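Local structure of bottromycin amidohydrolase (Streptomyces purpureus, 6I5S) at residues 88-93 and 380-385; 112-117 and 138-143; 267-272 and 341-346. The protein is a zinc-dependent, thiazoline-specific amidohydrolase that acts as the gatekeeper of bottromycin biosynthesis, probably by hydrolysing an amide in a thiazoline-bearing precursor. All blocks are in the same frame, centred on the assembly; numbering follows the deposited sequence. Where two conformers were deposited one is given.

Contact 1: residues 88-93 and 380-385; sequences PGFVDA and AATADA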
loop_
_atom_site.group_PDB
_atom_site.type_symbol
_atom_site.label_atom_id
_atom_site.label_comp_id
_atom_site.label_asym_id
_atom_site.label_seq_id
_atom_site.Cartn_x
_atom_site.Cartn_y
_atom_site.Cartn_z
ATOM N N PRO A 88 -7.959 -4.937 12.220
ATOM C CA PRO A 88 -6.613 -5.380 11.873
ATOM C C PRO A 88 -5.829 -4.207 11.307
ATOM O O PRO A 88 -6.377 -3.245 10.754
ATOM C CB PRO A 88 -6.865 -6.431 10.803
ATOM C CG PRO A 88 -8.230 -6.908 11.041
ATOM C CD PRO A 88 -8.979 -5.687 11.445
ATOM N N GLY A 89 -4.518 -4.294 11.426
ATOM C CA GLY A 89 -3.669 -3.294 10.809
ATOM C C GLY A 89 -3.830 -3.306 9.303
ATOM O O GLY A 89 -4.091 -4.347 8.714
ATOM N N PHE A 90 -3.681 -2.122 8.699
ATOM C CA PHE A 90 -3.842 -1.947 7.259
ATOM C C PHE A 90 -2.581 -2.345 6.504
ATOM O O PHE A 90 -1.458 -2.293 7.032
ATOM C CB PHE A 90 -4.160 -0.477 6.918
ATOM C CG PHE A 90 -5.292 0.083 7.714
ATOM C CD1 PHE A 90 -6.415 -0.674 7.979
ATOM C CD2 PHE A 90 -5.214 1.345 8.230
ATOM C CE1 PHE A 90 -7.444 -0.180 8.796
ATOM C CE2 PHE A 90 -6.265 1.847 9.049
ATOM C CZ PHE A 90 -7.369 1.062 9.296
ATOM N N VAL A 91 -2.791 -2.716 5.237
ATOM C CA VAL A 91 -1.710 -3.099 4.330
ATOM C C VAL A 91 -1.784 -2.209 3.108
ATOM O O VAL A 91 -2.776 -2.251 2.355
ATOM C CB VAL A 91 -1.799 -4.573 3.912
ATOM C CG1 VAL A 91 -0.489 -4.935 3.107
ATOM C CG2 VAL A 91 -1.969 -5.464 5.160
ATOM N N ASP A 92 -0.742 -1.399 2.887
ATOM C CA ASP A 92 -0.625 -0.715 1.597
ATOM C C ASP A 92 -0.112 -1.728 0.571
ATOM O O ASP A 92 1.064 -2.125 0.599
ATOM C CB ASP A 92 0.276 0.515 1.668
ATOM C CG ASP A 92 0.269 1.313 0.365
ATOM O OD1 ASP A 92 0.548 2.502 0.419
ATOM O OD2 ASP A 92 -0.001 0.736 -0.731
ATOM N N ALA A 93 -0.990 -2.137 -0.319
ATOM C CA ALA A 93 -0.679 -3.238 -1.240
ATOM C C ALA A 93 0.216 -2.846 -2.420
ATOM O O ALA A 93 0.577 -3.719 -3.238
ATOM C CB ALA A 93 -1.958 -3.856 -1.742
ATOM N N ALA A 380 -10.569 -5.308 1.782
ATOM C CA ALA A 380 -9.467 -5.019 0.869
ATOM C C ALA A 380 -8.232 -4.453 1.577
ATOM O O ALA A 380 -7.099 -4.745 1.179
ATOM C CB ALA A 380 -9.928 -4.012 -0.172
ATOM N N ALA A 381 -8.433 -3.672 2.643
ATOM C CA ALA A 381 -7.354 -3.007 3.356
ATOM C C ALA A 381 -6.634 -3.972 4.270
ATOM O O ALA A 381 -5.493 -3.720 4.679
ATOM C CB ALA A 381 -7.932 -1.822 4.182
ATOM N N THR A 382 -7.269 -5.102 4.587
ATOM C CA THR A 382 -6.751 -5.971 5.624
ATOM C C THR A 382 -6.748 -7.442 5.217
ATOM O O THR A 382 -5.726 -7.931 4.718
ATOM C CB THR A 382 -7.527 -5.776 6.957
ATOM O OG1 THR A 382 -8.936 -6.059 6.818
ATOM C CG2 THR A 382 -7.366 -4.367 7.481
ATOM N N ALA A 383 -7.816 -8.179 5.543
ATOM C CA ALA A 383 -7.861 -9.632 5.349
ATOM C C ALA A 383 -7.417 -10.089 3.951
ATOM O O ALA A 383 -6.694 -11.067 3.820
ATOM C CB ALA A 383 -9.281 -10.128 5.624
ATOM N N ASP A 384 -7.894 -9.428 2.883
ATOM C CA ASP A 384 -7.526 -9.915 1.550
ATOM C C ASP A 384 -6.082 -9.578 1.221
ATOM O O ASP A 384 -5.439 -10.293 0.442
ATOM C CB ASP A 384 -8.476 -9.340 0.509
ATOM C CG ASP A 384 -9.695 -10.232 0.277
ATOM O OD1 ASP A 384 -9.862 -11.208 1.020
ATOM O OD2 ASP A 384 -10.462 -9.981 -0.671
ATOM N N ALA A 385 -5.546 -8.514 1.811
ATOM C CA ALA A 385 -4.115 -8.228 1.629
ATOM C C ALA A 385 -3.248 -9.241 2.372
ATOM O O ALA A 385 -2.214 -9.686 1.867
ATOM C CB ALA A 385 -3.779 -6.814 2.069
HETATM O O HOH W 1 -4.618 -3.707 0.588
#

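Contact 2: residues 112-117 and 138-143; sequences TAYRQL and PRPWVT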
loop_
_atom_site.group_PDB
_atom_site.type_symbol
_atom_site.label_atom_id
_atom_site.label_comp_id
_atom_site.label_asym_id
_atom_site.label_seq_id
_atom_site.Cartn_x
_atom_site.Cartn_y
_atom_site.Cartn_z
ATOM N N THR A 112 0.406 -1.093 8.938
ATOM C CA THR A 112 1.375 -1.873 9.661
ATOM C C THR A 112 2.116 -2.887 8.798
ATOM O O THR A 112 2.953 -3.621 9.330
ATOM C CB THR A 112 0.703 -2.605 10.849
ATOM O OG1 THR A 112 -0.369 -3.417 10.402
ATOM C CG2 THR A 112 0.129 -1.608 11.869
ATOM N N ALA A 113 1.784 -2.969 7.509
ATOM C CA ALA A 113 2.482 -3.818 6.554
ATOM C C ALA A 113 2.308 -3.197 5.158
ATOM O O ALA A 113 1.429 -2.362 4.928
ATOM C CB ALA A 113 1.935 -5.243 6.569
ATOM N N TYR A 114 3.228 -3.522 4.266
ATOM C CA TYR A 114 3.116 -3.030 2.899
ATOM C C TYR A 114 3.787 -4.047 1.965
ATOM O O TYR A 114 4.730 -4.749 2.365
ATOM C CB TYR A 114 3.757 -1.640 2.757
ATOM C CG TYR A 114 5.268 -1.578 3.076
ATOM C CD1 TYR A 114 6.237 -1.616 2.063
ATOM C CD2 TYR A 114 5.712 -1.458 4.390
ATOM C CE1 TYR A 114 7.602 -1.593 2.361
ATOM C CE2 TYR A 114 7.097 -1.403 4.717
ATOM C CZ TYR A 114 8.029 -1.438 3.696
ATOM O OH TYR A 114 9.329 -1.391 3.982
ATOM N N ARG A 115 3.299 -4.078 0.723
ATOM C CA ARG A 115 3.996 -4.743 -0.385
ATOM C C ARG A 115 4.909 -3.721 -1.049
ATOM O O ARG A 115 4.469 -2.681 -1.570
ATOM C CB ARG A 115 3.033 -5.358 -1.394
ATOM C CG ARG A 115 2.142 -6.414 -0.803
ATOM C CD ARG A 115 1.447 -7.271 -1.895
ATOM N NE ARG A 115 0.758 -6.435 -2.912
ATOM C CZ ARG A 115 0.262 -6.870 -4.065
ATOM N NH1 ARG A 115 -0.327 -6.040 -4.915
ATOM N NH2 ARG A 115 0.302 -8.167 -4.419
ATOM N N GLN A 116 6.181 -4.039 -1.049
ATOM C CA GLN A 116 7.218 -3.265 -1.729
ATOM C C GLN A 116 7.402 -3.861 -3.104
ATOM O O GLN A 116 8.058 -4.894 -3.257
ATOM C CB GLN A 116 8.527 -3.305 -0.959
ATOM C CG GLN A 116 9.672 -2.595 -1.670
ATOM C CD GLN A 116 9.468 -1.094 -1.742
ATOM O OE1 GLN A 116 8.798 -0.502 -0.900
ATOM N NE2 GLN A 116 10.040 -0.477 -2.750
ATOM N N LEU A 117 6.823 -3.209 -4.102
ATOM C CA LEU A 117 6.763 -3.788 -5.441
ATOM C C LEU A 117 7.954 -3.400 -6.308
ATOM O O LEU A 117 7.934 -3.624 -7.525
ATOM C CB LEU A 117 5.412 -3.414 -6.092
ATOM C CG LEU A 117 4.565 -4.683 -6.214
ATOM C CD1 LEU A 117 4.337 -5.390 -4.916
ATOM C CD2 LEU A 117 3.245 -4.350 -6.852
ATOM N N PRO A 138 6.504 -0.825 9.926
ATOM C CA PRO A 138 5.596 -1.763 9.268
ATOM C C PRO A 138 6.393 -2.932 8.704
ATOM O O PRO A 138 7.561 -2.777 8.315
ATOM C CB PRO A 138 4.977 -0.943 8.131
ATOM C CG PRO A 138 5.467 0.456 8.299
ATOM C CD PRO A 138 6.708 0.406 9.171
ATOM N N ARG A 139 5.710 -4.073 8.592
ATOM C CA ARG A 139 6.364 -5.274 8.071
ATOM C C ARG A 139 6.316 -5.269 6.543
ATOM O O ARG A 139 5.225 -5.145 5.977
ATOM C CB ARG A 139 5.633 -6.495 8.615
ATOM C CG ARG A 139 6.217 -7.878 8.218
ATOM C CD ARG A 139 7.576 -8.134 8.924
ATOM N NE ARG A 139 8.000 -9.524 8.756
ATOM C CZ ARG A 139 8.224 -10.393 9.740
ATOM N NH1 ARG A 139 8.114 -10.049 11.022
ATOM N NH2 ARG A 139 8.579 -11.630 9.424
ATOM N N PRO A 140 7.450 -5.447 5.849
ATOM C CA PRO A 140 7.428 -5.487 4.381
ATOM C C PRO A 140 7.209 -6.869 3.802
ATOM O O PRO A 140 7.562 -7.907 4.385
ATOM C CB PRO A 140 8.821 -4.965 3.999
ATOM C CG PRO A 140 9.716 -5.435 5.159
ATOM C CD PRO A 140 8.827 -5.549 6.392
ATOM N N TRP A 141 6.640 -6.855 2.586
ATOM C CA TRP A 141 6.572 -8.008 1.698
ATOM C C TRP A 141 7.305 -7.551 0.439
ATOM O O TRP A 141 6.951 -6.531 -0.148
ATOM C CB TRP A 141 5.126 -8.421 1.426
ATOM C CG TRP A 141 4.854 -9.595 0.573
ATOM C CD1 TRP A 141 4.539 -10.851 1.010
ATOM C CD2 TRP A 141 4.825 -9.660 -0.855
ATOM N NE1 TRP A 141 4.305 -11.682 -0.036
ATOM C CE2 TRP A 141 4.477 -10.979 -1.197
ATOM C CE3 TRP A 141 5.079 -8.742 -1.876
ATOM C CZ2 TRP A 141 4.392 -11.402 -2.516
ATOM C CZ3 TRP A 141 4.945 -9.153 -3.194
ATOM C CH2 TRP A 141 4.630 -10.474 -3.498
ATOM N N VAL A 142 8.381 -8.243 0.069
ATOM C CA VAL A 142 9.416 -7.633 -0.762
ATOM C C VAL A 142 9.574 -8.438 -2.060
ATOM O O VAL A 142 9.892 -9.631 -2.003
ATOM C CB VAL A 142 10.742 -7.571 0.012
ATOM C CG1 VAL A 142 11.792 -6.881 -0.827
ATOM C CG2 VAL A 142 10.508 -6.903 1.381
ATOM N N THR A 143 9.454 -7.778 -3.233
ATOM C CA THR A 143 9.795 -8.485 -4.465
ATOM C C THR A 143 11.296 -8.406 -4.735
ATOM O O THR A 143 11.999 -7.532 -4.215
ATOM C CB THR A 143 9.067 -7.901 -5.690
ATOM O OG1 THR A 143 9.476 -6.547 -5.888
ATOM C CG2 THR A 143 7.618 -7.920 -5.485
HETATM O O HOH W 2 9.738 -2.018 6.871
#

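Contact 3: residues 267-272 and 341-346; sequences HFVCPT and ARLLVG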
loop_
_atom_site.group_PDB
_atom_site.type_symbol
_atom_site.label_atom_id
_atom_site.label_comp_id
_atom_site.label_asym_id
_atom_site.label_seq_id
_atom_site.Cartn_x
_atom_site.Cartn_y
_atom_site.Cartn_z
ATOM N N HIS A 267 -9.546 -13.505 -8.234
ATOM C CA HIS A 267 -8.200 -13.003 -8.409
ATOM C C HIS A 267 -8.030 -11.636 -7.750
ATOM O O HIS A 267 -8.971 -10.839 -7.658
ATOM C CB HIS A 267 -7.882 -12.968 -9.887
ATOM C CG HIS A 267 -7.863 -14.342 -10.488
ATOM N ND1 HIS A 267 -8.761 -14.753 -11.443
ATOM C CD2 HIS A 267 -7.097 -15.429 -10.200
ATOM C CE1 HIS A 267 -8.531 -16.017 -11.750
ATOM N NE2 HIS A 267 -7.521 -16.448 -11.018
ATOM N N PHE A 268 -6.805 -11.389 -7.262
ATOM C CA PHE A 268 -6.481 -10.185 -6.516
ATOM C C PHE A 268 -6.137 -9.082 -7.495
ATOM O O PHE A 268 -5.266 -9.269 -8.345
ATOM C CB PHE A 268 -5.315 -10.402 -5.587
ATOM C CG PHE A 268 -5.601 -11.391 -4.465
ATOM C CD1 PHE A 268 -6.217 -10.977 -3.310
ATOM C CD2 PHE A 268 -5.303 -12.728 -4.614
ATOM C CE1 PHE A 268 -6.483 -11.869 -2.293
ATOM C CE2 PHE A 268 -5.540 -13.617 -3.599
ATOM C CZ PHE A 268 -6.128 -13.181 -2.425
ATOM N N VAL A 269 -6.810 -7.934 -7.348
ATOM C CA VAL A 269 -6.672 -6.776 -8.226
ATOM C C VAL A 269 -6.351 -5.558 -7.360
ATOM O O VAL A 269 -7.110 -5.248 -6.462
ATOM C CB VAL A 269 -7.966 -6.539 -9.034
ATOM C CG1 VAL A 269 -7.886 -5.230 -9.785
ATOM C CG2 VAL A 269 -8.184 -7.697 -9.967
ATOM N N CYS A 270 -5.248 -4.873 -7.649
ATOM C CA CYS A 270 -4.801 -3.691 -6.910
ATOM C C CYS A 270 -4.822 -2.511 -7.875
ATOM O O CYS A 270 -3.852 -2.274 -8.592
ATOM C CB CYS A 270 -3.397 -3.925 -6.319
ATOM S SG CYS A 270 -2.874 -2.564 -5.326
ATOM N N PRO A 271 -5.914 -1.732 -7.922
ATOM C CA PRO A 271 -6.069 -0.753 -9.020
ATOM C C PRO A 271 -5.278 0.537 -8.862
ATOM O O PRO A 271 -5.120 1.266 -9.851
ATOM C CB PRO A 271 -7.588 -0.476 -9.036
ATOM C CG PRO A 271 -8.071 -0.818 -7.646
ATOM C CD PRO A 271 -7.163 -1.972 -7.174
ATOM N N THR A 272 -4.806 0.856 -7.658
ATOM C CA THR A 272 -4.083 2.090 -7.354
ATOM C C THR A 272 -4.740 3.297 -8.002
ATOM O O THR A 272 -4.119 4.070 -8.722
ATOM C CB THR A 272 -2.596 2.025 -7.723
ATOM O OG1 THR A 272 -2.418 1.945 -9.127
ATOM C CG2 THR A 272 -1.925 0.818 -7.117
ATOM N N ALA A 341 -13.861 -10.541 -8.002
ATOM C CA ALA A 341 -12.454 -10.190 -7.838
ATOM C C ALA A 341 -12.206 -9.722 -6.404
ATOM O O ALA A 341 -13.105 -9.270 -5.697
ATOM C CB ALA A 341 -12.013 -9.066 -8.778
ATOM N N ARG A 342 -10.958 -9.798 -6.002
ATOM C CA ARG A 342 -10.554 -9.526 -4.627
ATOM C C ARG A 342 -9.726 -8.257 -4.681
ATOM O O ARG A 342 -8.530 -8.265 -4.977
ATOM C CB ARG A 342 -9.811 -10.745 -4.013
ATOM C CG ARG A 342 -10.703 -11.997 -3.946
ATOM C CD ARG A 342 -9.962 -13.243 -3.457
ATOM N NE ARG A 342 -9.807 -13.121 -2.010
ATOM C CZ ARG A 342 -9.240 -14.048 -1.242
ATOM N NH1 ARG A 342 -8.797 -15.182 -1.775
ATOM N NH2 ARG A 342 -9.118 -13.841 0.054
ATOM N N LEU A 343 -10.351 -7.156 -4.325
ATOM C CA LEU A 343 -9.664 -5.878 -4.432
ATOM C C LEU A 343 -8.670 -5.671 -3.286
ATOM O O LEU A 343 -8.817 -6.219 -2.198
ATOM C CB LEU A 343 -10.651 -4.735 -4.429
ATOM C CG LEU A 343 -11.474 -4.582 -5.695
ATOM C CD1 LEU A 343 -12.516 -3.435 -5.449
ATOM C CD2 LEU A 343 -10.655 -4.260 -6.863
ATOM N N LEU A 344 -7.654 -4.866 -3.573
ATOM C CA LEU A 344 -6.607 -4.479 -2.621
ATOM C C LEU A 344 -6.479 -2.966 -2.656
ATOM O O LEU A 344 -6.815 -2.297 -3.649
ATOM C CB LEU A 344 -5.234 -5.133 -2.993
ATOM C CG LEU A 344 -5.241 -6.652 -3.094
ATOM C CD1 LEU A 344 -3.932 -7.137 -3.762
ATOM C CD2 LEU A 344 -5.344 -7.228 -1.665
ATOM N N VAL A 345 -5.962 -2.417 -1.566
ATOM C CA VAL A 345 -5.784 -0.980 -1.414
ATOM C C VAL A 345 -4.302 -0.686 -1.518
ATOM O O VAL A 345 -3.553 -0.935 -0.557
ATOM C CB VAL A 345 -6.342 -0.476 -0.085
ATOM C CG1 VAL A 345 -6.202 0.978 -0.036
ATOM C CG2 VAL A 345 -7.772 -0.903 0.138
ATOM N N GLY A 346 -3.858 -0.191 -2.674
ATOM C CA GLY A 346 -2.471 0.173 -2.855
ATOM C C GLY A 346 -2.397 1.557 -3.467
ATOM O O GLY A 346 -3.352 2.029 -4.084
HETATM O O HOH W 3 -5.788 -0.089 -4.873
#

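Contact 1: residues 88-93 and 380-385
T382 turns CG2 anti to its own carbonyl carbon and OG1 between N and C (chi1 60°), which sends the methyl against the chain from P88 to F90. CG2 lies 3.5 Å from G89 O and 3.8 Å from F90 CD1, reaching the F90 ring at its edge and in its plane. The two side chains run side by side in the same direction. P88 CB closes on the same methyl, 3.9 Å from T382 CG2, and A381 CB approaches F90 CD1 at 4.2 Å. The hydroxyl of T382 is engaged on its own side of the contact, bonded to L378 O one helical turn back. V91 holds CG1 anti to the backbone N (chi1 -172°) and CG2 beside it. A385 CB sits against the triangle of CB and both methyls, 3.5 Å from V91 CB. Strand 84-95, with the zinc ligands H94 and H96 at and just beyond its end, is consistent with the first strand of the amidohydrolase (beta/alpha)8 barrel; here it meets the break between helices 374-381 and 383-388. T382 leaves helical geometry at that break, and A381 O, at the end of the first helix, takes the V91 N-H at 2.9 Å from V91 N; the N-H...O angle is 149°, and the donor lies nearly along the C=O axis. F90 CA lies 3.5 Å from A381 O, so a CA-H contact adds to the grip. A water is within donating distance of V91 O and A380 O (2.8 Å to A380 O), though other acceptors compete for its protons.

Contact 2: residues 112-117 and 138-143
Y114 and P140 pack on one face of this parallel pair, R115 and W141 on the other. The tyrosine ring crosses P140 obliquely, with P140 CB 3.6 Å from Y114 CZ and P140 CA over one ring face near the rim; P138 CB meets the ring edge in plane, 3.8 Å from Y114 CD2. W141 holds CG anti to its backbone N (chi1 -178°), and the aliphatic part of R115 runs alongside the indole: R115 CD lies over one face near the rim, 3.9 Å from W141 CE3. The guanidinium is too far from the six-membered ring for more than a weak cation-pi attraction. L117 CD1 adds an apolar contact to W141 CZ3 at 4.2 Å. Five backbone bonds fix the register, from R139 N to T112 O (2.9 Å) up to T143 N to Q116 O (3.2 Å). A water bridges Y114 OH (3.0 Å) and P138 O, to which it donates. Farther out, R115 is held by E228, S226 and A93, T143 OG1 by G145 O, and L117 O is hydrogen-bonded with NZ of the carboxylated lysine at position 183, a zinc ligand. The strands belong to a beta-alpha-beta crossover through helix 121-132, which touches P140 and V142; helix 100-108 packs on Y114 and P138, and strand 84-95 lies along strand 111-116 as its other parallel neighbour.

Contact 3: residues 267-272 and 341-346
F268 and R342 stand side by side on neighbouring parallel strands, which with 226-228 form a three-stranded sheet consistent with the later strands of the amidohydrolase (beta/alpha)8 barrel. R342 CD makes a CH-pi contact over one face of the F268 ring, offset toward the rim, 4.2 Å from the ring centroid; the bend at chi3 (77°) then turns NE along the same ring. F268 CZ in turn sits over the centre of the guanidinium, 3.4 Å from R342 CZ, with the two planes tilted by 34°. R342 NH2 is also salt-bridged to D384 and D387, which helps to fix the guanidinium's place. L344 forms the next bump: its CD1 presses on F268 CB at 4.0 Å, and its CB lies against C270 CB, so the leucine fills the hollow between these two side chains. On the other face, L343 CD2 wedges between V269, 4.1 Å from V269 CB, and the ring of P271, which it crosses at about a right angle; A341 CB touches the far methyl, V269 CG2. Further along, C270 SG rests on bare backbone, 3.7 Å from G346 N, where glycine presents no side chain. Three backbone bonds join the strands: R342 N to H267 O, V269 N to R342 O and L344 N to V269 O. Beyond them a water bridges the chains, accepting from T272 N and G346 N (2.9 Å from G346 N). It also lies where it can donate to L344 O. T272 CG2 leans on G346 O at 3.6 Å, while T272 OG1 is hydrogen-bonded with ND1 of the zinc ligand H229.

Overall arrangement
Strand 84-95 ties the three contacts together. On one flank F90 O lies 2.9 Å from T112 N, a probable backbone bond to contact 2; on the other, A93 N lies 2.8 Å from V345 O of contact 3, a second probable bond, consistent with the two sheets being parts of one (beta/alpha)8 barrel. Contacts 1 and 3 also share a salt bridge, D384 OD1 to R342 NH2 at 2.9 Å. R115 links all three: NE lies 2.7 Å from A93 O, and NH1 packs on L344 and C270. Contacts 2 and 3, with centres 15 Å apart, both approach the metal centre: the L117 side chain is about 5 Å from a zinc ion and that of T272 about 7 Å.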